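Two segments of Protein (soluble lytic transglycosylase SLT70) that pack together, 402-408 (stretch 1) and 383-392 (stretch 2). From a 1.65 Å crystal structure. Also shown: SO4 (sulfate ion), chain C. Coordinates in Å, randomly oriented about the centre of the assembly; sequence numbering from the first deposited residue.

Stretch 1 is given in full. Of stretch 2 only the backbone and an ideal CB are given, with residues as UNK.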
# COMPACT_ATOMS: atom_id res chain seq x y z
N SER A 402 -10.79 -5.37 12.16
CA SER A 402 -10.17 -6.67 12.43
C SER A 402 -11.22 -7.75 12.61
O SER A 402 -11.03 -8.89 12.16
CB SER A 402 -9.27 -6.58 13.66
OG SER A 402 -8.26 -5.62 13.42
N GLU A 403 -12.29 -7.43 13.33
CA GLU A 403 -13.37 -8.40 13.52
C GLU A 403 -14.06 -8.69 12.19
O GLU A 403 -14.32 -9.85 11.86
CB GLU A 403 -14.42 -7.87 14.50
CG GLU A 403 -13.96 -7.79 15.93
CD GLU A 403 -14.23 -9.05 16.77
OE1 GLU A 403 -14.53 -10.14 16.22
OE2 GLU A 403 -14.10 -8.93 18.00
N TRP A 404 -14.34 -7.64 11.43
CA TRP A 404 -15.01 -7.77 10.14
C TRP A 404 -14.17 -8.63 9.19
O TRP A 404 -14.71 -9.45 8.43
CB TRP A 404 -15.27 -6.39 9.53
CG TRP A 404 -16.20 -6.37 8.35
CD1 TRP A 404 -15.89 -6.03 7.07
CD2 TRP A 404 -17.62 -6.60 8.38
NE1 TRP A 404 -17.04 -6.01 6.29
CE2 TRP A 404 -18.11 -6.36 7.07
CE3 TRP A 404 -18.53 -6.97 9.38
CZ2 TRP A 404 -19.47 -6.48 6.73
CZ3 TRP A 404 -19.88 -7.08 9.05
CH2 TRP A 404 -20.34 -6.83 7.74
N ALA A 405 -12.85 -8.45 9.26
CA ALA A 405 -11.93 -9.18 8.40
C ALA A 405 -12.11 -10.69 8.60
O ALA A 405 -12.11 -11.44 7.64
CB ALA A 405 -10.49 -8.77 8.69
N ASN A 406 -12.27 -11.11 9.85
CA ASN A 406 -12.48 -12.53 10.16
C ASN A 406 -13.82 -13.01 9.65
O ASN A 406 -13.95 -14.12 9.16
CB ASN A 406 -12.44 -12.78 11.67
CG ASN A 406 -11.05 -12.75 12.24
OD1 ASN A 406 -10.07 -12.76 11.50
ND2 ASN A 406 -10.96 -12.76 13.57
N LEU A 407 -14.84 -12.17 9.80
CA LEU A 407 -16.19 -12.51 9.38
C LEU A 407 -16.34 -12.70 7.86
O LEU A 407 -16.98 -13.65 7.41
CB LEU A 407 -17.16 -11.46 9.93
CG LEU A 407 -18.65 -11.76 10.07
CD1 LEU A 407 -18.87 -13.11 10.73
CD2 LEU A 407 -19.28 -10.65 10.90
N VAL A 408 -15.67 -11.87 7.07
CA VAL A 408 -15.78 -11.96 5.61
C VAL A 408 -14.80 -12.95 4.97
O VAL A 408 -15.02 -13.41 3.85
CB VAL A 408 -15.63 -10.57 4.94
CG1 VAL A 408 -16.65 -9.61 5.51
CG2 VAL A 408 -14.23 -10.01 5.13
N UNK A 383 -22.41 -14.17 17.45
CA UNK A 383 -21.65 -13.36 18.41
C UNK A 383 -20.60 -12.46 17.77
O UNK A 383 -20.38 -11.35 18.26
CB UNK A 383 -20.96 -14.28 19.42
N UNK A 384 -19.95 -12.88 16.67
CA UNK A 384 -18.96 -12.00 16.06
C UNK A 384 -19.65 -10.74 15.51
O UNK A 384 -19.15 -9.62 15.69
CB UNK A 384 -18.20 -12.73 14.95
N UNK A 385 -20.81 -10.90 14.88
CA UNK A 385 -21.52 -9.72 14.37
C UNK A 385 -21.94 -8.82 15.54
O UNK A 385 -21.91 -7.60 15.42
CB UNK A 385 -22.74 -10.14 13.55
N UNK A 386 -22.34 -9.41 16.66
CA UNK A 386 -22.73 -8.62 17.82
C UNK A 386 -21.54 -7.77 18.31
O UNK A 386 -21.72 -6.63 18.72
CB UNK A 386 -23.24 -9.53 18.94
N UNK A 387 -20.32 -8.32 18.23
CA UNK A 387 -19.14 -7.54 18.65
C UNK A 387 -18.91 -6.41 17.65
O UNK A 387 -18.63 -5.28 18.04
CB UNK A 387 -17.90 -8.43 18.75
N UNK A 388 -19.07 -6.70 16.36
CA UNK A 388 -18.89 -5.68 15.32
C UNK A 388 -19.86 -4.52 15.56
O UNK A 388 -19.46 -3.36 15.52
CB UNK A 388 -19.10 -6.28 13.93
N UNK A 389 -21.12 -4.86 15.86
CA UNK A 389 -22.13 -3.84 16.13
C UNK A 389 -21.72 -2.92 17.29
O UNK A 389 -21.80 -1.70 17.17
CB UNK A 389 -23.47 -4.51 16.44
N UNK A 390 -21.24 -3.51 18.38
CA UNK A 390 -20.81 -2.71 19.52
C UNK A 390 -19.61 -1.84 19.18
O UNK A 390 -19.57 -0.68 19.55
CB UNK A 390 -20.47 -3.62 20.71
N UNK A 391 -18.64 -2.43 18.49
CA UNK A 391 -17.43 -1.68 18.12
C UNK A 391 -17.77 -0.48 17.24
O UNK A 391 -17.26 0.62 17.45
CB UNK A 391 -16.44 -2.59 17.39
N UNK A 392 -18.71 -0.66 16.31
CA UNK A 392 -19.12 0.44 15.44
C UNK A 392 -19.90 1.49 16.25
O UNK A 392 -19.74 2.69 16.04
CB UNK A 392 -19.97 -0.08 14.28
S SO4 C . -27.50 0.52 17.44
O1 SO4 C . -27.22 1.60 16.47
O2 SO4 C . -28.67 -0.27 17.00
O3 SO4 C . -26.31 -0.36 17.51
O4 SO4 C . -27.81 1.12 18.74

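The two segments are helices running nearly antiparallel, at 151° with axes 9.6 Å apart at closest approach, and Glu-403 comes opposite position 388. All ten positions of stretch 2 have helical backbone angles, so stretch 1 does most of the discriminating.

Position 383 has nothing of stretch 1 within 5.5 Å of its ideal CB, and many residues would suit it. It is Pro-383, whose phi of -64° fits the helix.

At 384 the CA-to-CB bond points toward stretch 1, with the ideal CB 4.3 Å from Leu-407 CD1 and 4.7 Å from Glu-403 OE1. A carboxylate ahead would favour a polar donor or a base, while the leucine would accept an aliphatic stem. The residue is Glu-384, a less expected choice. Its OE2 lies 2.8 Å from Glu-403 OE1 and 3.4 Å from Asn-406 CB.

Position 385 points sideways, its ideal CB 4.4 Å from Leu-407 CD2, and the Trp-404 ring lies farther along. A long, flexible apolar chain such as methionine or leucine could reach both. Met-385 does so: its CE is 3.6 Å from Trp-404 CZ3, at the ring edge, and 3.9 Å from Leu-407 CD2.

Position 386 is out of reach and leaves the choice open; it is Ala-386.

At 387 the CB is directed toward stretch 1, and the ideal CB is 3.9 Å from Glu-403 OE2. This acceptor calls for a donor, preferably a cation: arginine, lysine or perhaps histidine. Arg-387 folds back along the carboxylate with chi1 and chi3 both m and makes a two-pronged salt bridge. NE donates to Glu-403 OE2 at 2.8 Å and NH2 to Glu-403 OE1 at 3.0 Å, so both oxygens are engaged.

Position 388 points sideways between Trp-404 CE3, 4.6 Å from the ideal CB, and Glu-403 CB, at 5.0 Å. A compact apolar residue, valine, isoleucine or alanine, would suit. Val-388 places CG2 3.7 Å from Glu-403 CB and CG1 4.0 Å from Trp-404 CE3.

Positions 389 and 390 are out of reach of stretch 1, but the sulfate near 389 invites a long cationic chain. Arg-389 is extended and binds it through NE to O3 (3.1 Å) and NH2 to O2 (3.0 Å). Glu-390 bonds elsewhere in the structure.

Position 391 points toward stretch 1 from beyond 5.5 Å, so a longer aliphatic chain is needed for contact. Leu-391 brings CD1 to 3.6 Å from Glu-403 CG, completing with 384, 387 and 388 the hole that receives Glu-403.

Position 392, out of reach and unconstrained by stretch 1, is Met-392.

Stretch 2, residues 383-392: PEMARVRELM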
# COMPACT_ATOMS: atom_id res chain seq x y z
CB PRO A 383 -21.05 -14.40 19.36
CG PRO A 383 -21.09 -15.68 18.60
CD PRO A 383 -22.32 -15.61 17.77
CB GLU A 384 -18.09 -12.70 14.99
CG GLU A 384 -16.98 -11.75 14.47
CD GLU A 384 -15.74 -12.44 13.89
OE1 GLU A 384 -15.87 -13.47 13.18
OE2 GLU A 384 -14.62 -11.92 14.12
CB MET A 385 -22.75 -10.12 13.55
CG MET A 385 -23.45 -8.93 12.89
SD MET A 385 -22.41 -8.05 11.68
CE MET A 385 -22.75 -8.99 10.19
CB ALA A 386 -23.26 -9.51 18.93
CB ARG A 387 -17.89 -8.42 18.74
CG ARG A 387 -17.95 -9.46 19.87
CD ARG A 387 -16.57 -9.95 20.26
NE ARG A 387 -15.92 -10.68 19.18
CZ ARG A 387 -16.13 -11.96 18.88
NH1 ARG A 387 -16.99 -12.68 19.58
NH2 ARG A 387 -15.48 -12.51 17.87
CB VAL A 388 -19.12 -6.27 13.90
CG1 VAL A 388 -19.18 -5.15 12.83
CG2 VAL A 388 -17.97 -7.24 13.56
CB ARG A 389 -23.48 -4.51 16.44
CG ARG A 389 -24.58 -3.54 16.85
CD ARG A 389 -25.88 -4.27 17.16
NE ARG A 389 -26.93 -3.35 17.61
CZ ARG A 389 -28.04 -3.70 18.27
NH1 ARG A 389 -28.28 -4.98 18.57
NH2 ARG A 389 -28.92 -2.77 18.63
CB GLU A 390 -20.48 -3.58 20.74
CG GLU A 390 -21.71 -4.27 21.32
CD GLU A 390 -22.89 -3.32 21.43
OE1 GLU A 390 -22.79 -2.37 22.23
OE2 GLU A 390 -23.89 -3.49 20.69
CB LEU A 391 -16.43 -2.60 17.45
CG LEU A 391 -15.83 -3.68 18.38
CD1 LEU A 391 -15.11 -4.73 17.53
CD2 LEU A 391 -14.88 -3.02 19.41
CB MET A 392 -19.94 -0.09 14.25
CG MET A 392 -19.12 -0.94 13.27
SD MET A 392 -17.67 -0.05 12.63
CE MET A 392 -18.46 1.11 11.51
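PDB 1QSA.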